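Local coordinates for protein lysyl oxidase (Pichia pastoris, PDB 1W7C) that probably oxidises primary amines, peptidyl lysine side chains among them, to aldehydes as a copper- and topaquinone-dependent amine oxidase, at residues 302-307 with 446-451; 406-411 with 422-427. All coordinates share one frame; numbering follows the deposited sequence.

Contact 1: residues 302-307 with 446-451; sequences FSWMDW and FFLDGT
Trp307 NE1 donates to Phe447 O at 2.9 Å, the single hydrogen bond between the hairpin end 302-307 and the loop 446-451. The acceptor lies in the indole plane and the N-H points well at it (161°), although the donor stands above the carbonyl plane. Gly450 N, closing the type I turn 447-450, reaches the same oxygen from the opposite face, so two donors grip it.

Aromatic contacts lie beside this bond. Phe446, its CG anti to the carbonyl carbon (chi1 -60°), turns the CD2-CE2 edge onto the Trp307 six-membered ring in an edge-to-face pair, planes 74° apart. Its CB sits over the five-membered ring as a CH-pi contact, 4.0 Å from the centroid. Trp307 CZ2 reaches the backbone at Gly450 C, 3.3 Å away.

Apolar packing completes the joint. Leu448 CD2 meets Met305 CB at 3.7 Å, these two side chains lying side by side, and touches Trp304 CH2, Leu448 and Trp304 crossing at about a right angle. Trp304 NE1 is hydrogen-bonded to Glu403 OE2.

The chemistry implies a buried, largely apolar joint whose Met305 O and Leu448 O are bonded by Arg275 of the second subunit; the indole N-H, with Phe446 over one face, helps set how Trp307 lies against the turn.

Contact 2: residues 406-411 with 422-427; sequences EDYSLL and TQNPTL
Asn424 enters the bend 406-411 side chain first, and following it outward from the backbone accounts for much of the contact. Its CB lies against the peptide backbone, 3.2 Å from Tyr408 O and a little farther from Leu410 N. CG, anti to the backbone N (chi1 -163°), comes beside Glu406 CG. The two tip atoms then part company. OD1 faces apolar Leu410, with Leu410 CD1 at 3.7 Å from Asn424 OD1, the side chains crossing at about a right angle. Asn424 ND2 stands over one face of the Tyr408 ring, 3.1 Å from Tyr408 CZ and displaced toward the rim, with ring and amide planes 77° apart; it also gives a weak hydrogen bond to Tyr408 O.

The backbone of Asn424 is held too: its O accepts from Glu406 N at 3.1 Å, while a water accepts from Asn424 N and lies 3.0 Å from Glu406 O. Beyond it, Thr426 OG1 donates to Glu406 OE1 at 2.7 Å, on the anti side of a carboxylate that also pairs with Lys445. Tyr408 in turn makes a cation-pi contact with Arg457 of the second subunit.

At the other end, Leu411 and Thr422 form an antiparallel hydrogen-bonded pair through Thr422 N and Leu411 O, and Leu410 N separately donates to Thr422 O at 2.8 Å. This is the base of the beta hairpin formed by strands 411-415 and 418-433, with the preceding loop folded over the longer strand.

In the fold
Both contacts are buried, and both belong to the copper amine oxidase enzyme domain beside the second subunit. Their common element is the pairing of strands 418-433 and 440-446: contact 2 uses the first strand, contact 1 the end of the second and the loop after it, against the turn between strands 301-304 and 307-314. Phe446 N probably donates to Leu427 O where they meet. Trp304 CH2 also packs on Pro425 O, 3.4 Å away. The chemistry differs with the elements joined. Contact 1, between parts distant in sequence, relies on aromatic and apolar surfaces with one indole bond; contact 2, between neighbours in sequence, relies on backbone hydrogen bonds, an amide, a carboxylate, a hydroxyl and a water.

Contact 1: residues 302-307 with 446-451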
loop_
_atom_site.group_PDB
_atom_site.type_symbol
_atom_site.label_atom_id
_atom_site.label_comp_id
_atom_site.label_asym_id
_atom_site.label_seq_id
_atom_site.Cartn_x
_atom_site.Cartn_y
_atom_site.Cartn_z
ATOM N N PHE A 302 16.184 -12.359 17.585
ATOM C CA PHE A 302 14.892 -12.934 17.209
ATOM C C PHE A 302 15.056 -13.839 15.997
ATOM O O PHE A 302 15.857 -13.543 15.125
ATOM C CB PHE A 302 13.931 -11.781 16.849
ATOM C CG PHE A 302 13.584 -10.951 18.026
ATOM C CD1 PHE A 302 14.383 -9.888 18.403
ATOM C CD2 PHE A 302 12.499 -11.270 18.831
ATOM C CE1 PHE A 302 14.105 -9.195 19.572
ATOM C CE2 PHE A 302 12.237 -10.574 19.975
ATOM C CZ PHE A 302 13.014 -9.550 20.344
ATOM N N SER A 303 14.349 -14.971 16.005
ATOM C CA SER A 303 14.292 -15.898 14.877
ATOM C C SER A 303 12.835 -16.224 14.537
ATOM O O SER A 303 11.990 -16.441 15.403
ATOM C CB SER A 303 15.077 -17.221 15.175
ATOM O OG SER A 303 14.403 -18.045 16.073
ATOM N N TRP A 304 12.584 -16.283 13.237
ATOM C CA TRP A 304 11.289 -16.656 12.714
ATOM C C TRP A 304 11.444 -17.155 11.288
ATOM O O TRP A 304 11.849 -16.394 10.417
ATOM C CB TRP A 304 10.306 -15.497 12.766
ATOM C CG TRP A 304 8.987 -15.779 12.081
ATOM C CD1 TRP A 304 7.900 -16.421 12.607
ATOM C CD2 TRP A 304 8.601 -15.360 10.765
ATOM N NE1 TRP A 304 6.881 -16.479 11.698
ATOM C CE2 TRP A 304 7.270 -15.825 10.558
ATOM C CE3 TRP A 304 9.228 -14.675 9.733
ATOM C CZ2 TRP A 304 6.588 -15.622 9.356
ATOM C CZ3 TRP A 304 8.540 -14.494 8.558
ATOM C CH2 TRP A 304 7.247 -14.934 8.383
ATOM N N MET A 305 11.055 -18.414 11.050
ATOM C CA MET A 305 10.951 -18.938 9.679
ATOM C C MET A 305 12.157 -18.565 8.817
ATOM O O MET A 305 12.005 -18.146 7.679
ATOM C CB MET A 305 9.633 -18.496 9.029
ATOM C CG MET A 305 8.429 -18.883 9.842
ATOM S SD MET A 305 8.291 -20.688 10.042
ATOM C CE MET A 305 7.394 -20.731 11.560
ATOM N N ASP A 306 13.345 -18.847 9.367
ATOM C CA ASP A 306 14.650 -18.682 8.729
ATOM C C ASP A 306 15.179 -17.252 8.706
ATOM O O ASP A 306 16.240 -17.016 8.125
ATOM C CB ASP A 306 14.719 -19.305 7.323
ATOM C CG ASP A 306 14.735 -20.813 7.346
ATOM O OD1 ASP A 306 14.384 -21.418 6.309
ATOM O OD2 ASP A 306 15.120 -21.435 8.325
ATOM N N TRP A 307 14.439 -16.306 9.285
ATOM C CA TRP A 307 14.954 -14.962 9.535
ATOM C C TRP A 307 15.637 -14.913 10.899
ATOM O O TRP A 307 15.223 -15.590 11.839
ATOM C CB TRP A 307 13.829 -13.948 9.558
ATOM C CG TRP A 307 13.175 -13.651 8.255
ATOM C CD1 TRP A 307 12.066 -14.227 7.751
ATOM C CD2 TRP A 307 13.517 -12.610 7.348
ATOM N NE1 TRP A 307 11.676 -13.618 6.584
ATOM C CE2 TRP A 307 12.559 -12.608 6.311
ATOM C CE3 TRP A 307 14.547 -11.663 7.291
ATOM C CZ2 TRP A 307 12.589 -11.671 5.255
ATOM C CZ3 TRP A 307 14.584 -10.769 6.265
ATOM C CH2 TRP A 307 13.629 -10.792 5.244
ATOM N N PHE A 446 7.964 -9.083 8.080
ATOM C CA PHE A 446 8.815 -10.051 7.416
ATOM C C PHE A 446 7.977 -11.197 6.823
ATOM O O PHE A 446 7.084 -11.685 7.492
ATOM C CB PHE A 446 9.829 -10.669 8.407
ATOM C CG PHE A 446 10.766 -9.646 9.062
ATOM C CD1 PHE A 446 10.336 -8.864 10.128
ATOM C CD2 PHE A 446 12.063 -9.515 8.644
ATOM C CE1 PHE A 446 11.182 -7.970 10.748
ATOM C CE2 PHE A 446 12.903 -8.600 9.243
ATOM C CZ PHE A 446 12.466 -7.824 10.254
ATOM N N PHE A 447 8.287 -11.561 5.581
ATOM C CA PHE A 447 7.512 -12.557 4.821
ATOM C C PHE A 447 8.301 -13.844 4.598
ATOM O O PHE A 447 9.551 -13.857 4.638
ATOM C CB PHE A 447 7.139 -11.972 3.474
ATOM C CG PHE A 447 6.168 -10.796 3.532
ATOM C CD1 PHE A 447 4.818 -10.980 3.270
ATOM C CD2 PHE A 447 6.621 -9.514 3.836
ATOM C CE1 PHE A 447 3.951 -9.897 3.271
ATOM C CE2 PHE A 447 5.763 -8.447 3.838
ATOM C CZ PHE A 447 4.414 -8.645 3.554
ATOM N N LEU A 448 7.598 -14.920 4.272
ATOM C CA LEU A 448 8.218 -16.253 4.170
ATOM C C LEU A 448 9.254 -16.342 3.000
ATOM O O LEU A 448 10.105 -17.235 3.054
ATOM C CB LEU A 448 7.164 -17.317 3.980
ATOM C CG LEU A 448 6.310 -17.614 5.191
ATOM C CD1 LEU A 448 5.217 -18.635 4.809
ATOM C CD2 LEU A 448 7.108 -18.170 6.375
ATOM N N ASP A 449 9.149 -15.506 1.976
ATOM C CA ASP A 449 10.018 -15.617 0.824
ATOM C C ASP A 449 11.350 -14.876 0.988
ATOM O O ASP A 449 12.208 -14.994 0.105
ATOM C CB ASP A 449 9.342 -15.042 -0.415
ATOM C CG ASP A 449 9.132 -13.553 -0.314
ATOM O OD1 ASP A 449 9.568 -12.798 -1.231
ATOM O OD2 ASP A 449 8.577 -13.098 0.722
ATOM N N GLY A 450 11.484 -14.046 2.033
ATOM C CA GLY A 450 12.632 -13.177 2.185
ATOM C C GLY A 450 12.359 -11.688 1.922
ATOM O O GLY A 450 13.287 -10.874 1.902
ATOM N N THR A 451 11.074 -11.319 1.759
ATOM C CA THR A 451 10.707 -9.897 1.612
ATOM C C THR A 451 10.511 -9.283 2.973
ATOM O O THR A 451 9.982 -9.939 3.851
ATOM C CB THR A 451 9.417 -9.783 0.793
ATOM O OG1 THR A 451 9.676 -10.222 -0.553
ATOM C CG2 THR A 451 8.838 -8.369 0.704
#

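Contact 2: residues 406-411 with 422-427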
loop_
_atom_site.group_PDB
_atom_site.type_symbol
_atom_site.label_atom_id
_atom_site.label_comp_id
_atom_site.label_asym_id
_atom_site.label_seq_id
_atom_site.Cartn_x
_atom_site.Cartn_y
_atom_site.Cartn_z
ATOM N N GLU A 406 -1.922 -12.686 7.388
ATOM C CA GLU A 406 -2.394 -11.666 6.486
ATOM C C GLU A 406 -3.717 -12.093 5.851
ATOM O O GLU A 406 -4.006 -13.273 5.754
ATOM C CB GLU A 406 -1.374 -11.372 5.384
ATOM C CG GLU A 406 -0.007 -10.899 5.851
ATOM C CD GLU A 406 -0.022 -9.606 6.617
ATOM O OE1 GLU A 406 0.638 -9.524 7.672
ATOM O OE2 GLU A 406 -0.662 -8.641 6.115
ATOM N N ASP A 407 -4.501 -11.102 5.386
ATOM C CA ASP A 407 -5.857 -11.325 4.902
ATOM C C ASP A 407 -5.939 -11.914 3.490
ATOM O O ASP A 407 -7.023 -12.127 2.990
ATOM C CB ASP A 407 -6.696 -10.034 5.000
ATOM C CG ASP A 407 -6.276 -8.934 4.005
ATOM O OD1 ASP A 407 -5.627 -9.209 2.993
ATOM O OD2 ASP A 407 -6.597 -7.727 4.162
ATOM N N TYR A 408 -4.795 -12.210 2.908
ATOM C CA TYR A 408 -4.675 -12.792 1.564
ATOM C C TYR A 408 -3.552 -13.844 1.638
ATOM O O TYR A 408 -2.583 -13.695 2.418
ATOM C CB TYR A 408 -4.358 -11.710 0.510
ATOM C CG TYR A 408 -3.017 -11.089 0.729
ATOM C CD1 TYR A 408 -2.820 -10.115 1.695
ATOM C CD2 TYR A 408 -1.922 -11.475 -0.031
ATOM C CE1 TYR A 408 -1.567 -9.549 1.913
ATOM C CE2 TYR A 408 -0.678 -10.913 0.168
ATOM C CZ TYR A 408 -0.491 -9.964 1.144
ATOM O OH TYR A 408 0.777 -9.500 1.379
ATOM N N SER A 409 -3.692 -14.880 0.833
ATOM C CA SER A 409 -2.679 -15.919 0.774
ATOM C C SER A 409 -1.383 -15.412 0.122
ATOM O O SER A 409 -1.388 -14.409 -0.588
ATOM C CB SER A 409 -3.257 -17.200 0.108
ATOM O OG SER A 409 -3.053 -17.145 -1.278
ATOM N N LEU A 410 -0.260 -16.077 0.383
ATOM C CA LEU A 410 1.003 -15.611 -0.195
ATOM C C LEU A 410 1.033 -15.869 -1.694
ATOM O O LEU A 410 1.545 -15.055 -2.445
ATOM C CB LEU A 410 2.199 -16.259 0.525
ATOM C CG LEU A 410 3.585 -15.791 0.036
ATOM C CD1 LEU A 410 3.756 -14.287 0.159
ATOM C CD2 LEU A 410 4.629 -16.515 0.867
ATOM N N LEU A 411 0.510 -17.019 -2.107
ATOM C CA LEU A 411 0.370 -17.350 -3.525
ATOM C C LEU A 411 -0.684 -18.443 -3.678
ATOM O O LEU A 411 -1.154 -19.017 -2.694
ATOM C CB LEU A 411 1.713 -17.733 -4.167
ATOM C CG LEU A 411 2.400 -19.024 -3.768
ATOM C CD1 LEU A 411 1.669 -20.275 -4.242
ATOM C CD2 LEU A 411 3.818 -19.067 -4.298
ATOM N N THR A 422 -0.720 -21.217 -0.590
ATOM C CA THR A 422 0.189 -21.005 0.518
ATOM C C THR A 422 -0.318 -19.855 1.359
ATOM O O THR A 422 -0.634 -18.801 0.835
ATOM C CB THR A 422 1.587 -20.670 -0.013
ATOM O OG1 THR A 422 2.097 -21.813 -0.717
ATOM C CG2 THR A 422 2.541 -20.400 1.157
ATOM N N GLN A 423 -0.430 -20.078 2.652
ATOM C CA GLN A 423 -0.807 -19.044 3.617
ATOM C C GLN A 423 0.289 -17.989 3.739
ATOM O O GLN A 423 1.419 -18.175 3.301
ATOM C CB GLN A 423 -1.131 -19.649 4.995
ATOM C CG GLN A 423 -2.213 -20.666 4.980
ATOM C CD GLN A 423 -2.445 -21.205 6.357
ATOM O OE1 GLN A 423 -1.794 -22.151 6.751
ATOM N NE2 GLN A 423 -3.338 -20.592 7.105
ATOM N N ASN A 424 -0.065 -16.888 4.375
ATOM C CA ASN A 424 0.811 -15.713 4.472
ATOM C C ASN A 424 0.942 -15.213 5.921
ATOM O O ASN A 424 0.550 -14.116 6.239
ATOM C CB ASN A 424 0.226 -14.610 3.580
ATOM C CG ASN A 424 1.177 -13.499 3.234
ATOM O OD1 ASN A 424 2.384 -13.538 3.493
ATOM N ND2 ASN A 424 0.620 -12.480 2.559
ATOM N N PRO A 425 1.550 -16.020 6.776
ATOM C CA PRO A 425 1.950 -15.543 8.105
ATOM C C PRO A 425 3.158 -14.641 7.986
ATOM O O PRO A 425 4.034 -14.874 7.167
ATOM C CB PRO A 425 2.335 -16.821 8.828
ATOM C CG PRO A 425 2.898 -17.674 7.714
ATOM C CD PRO A 425 1.969 -17.419 6.555
ATOM N N THR A 426 3.185 -13.594 8.792
ATOM C CA THR A 426 4.289 -12.620 8.783
ATOM C C THR A 426 4.751 -12.354 10.210
ATOM O O THR A 426 3.948 -12.378 11.153
ATOM C CB THR A 426 3.899 -11.285 8.144
ATOM O OG1 THR A 426 2.760 -10.756 8.832
ATOM C CG2 THR A 426 3.569 -11.471 6.688
ATOM N N LEU A 427 6.038 -12.124 10.368
ATOM C CA LEU A 427 6.551 -11.598 11.638
ATOM C C LEU A 427 6.450 -10.077 11.607
ATOM O O LEU A 427 6.752 -9.459 10.610
ATOM C CB LEU A 427 8.012 -11.981 11.871
ATOM C CG LEU A 427 8.552 -11.658 13.248
ATOM C CD1 LEU A 427 7.917 -12.596 14.276
ATOM C CD2 LEU A 427 10.045 -11.770 13.303
HETATM O O HOH W 1 -2.911 -15.909 4.699
#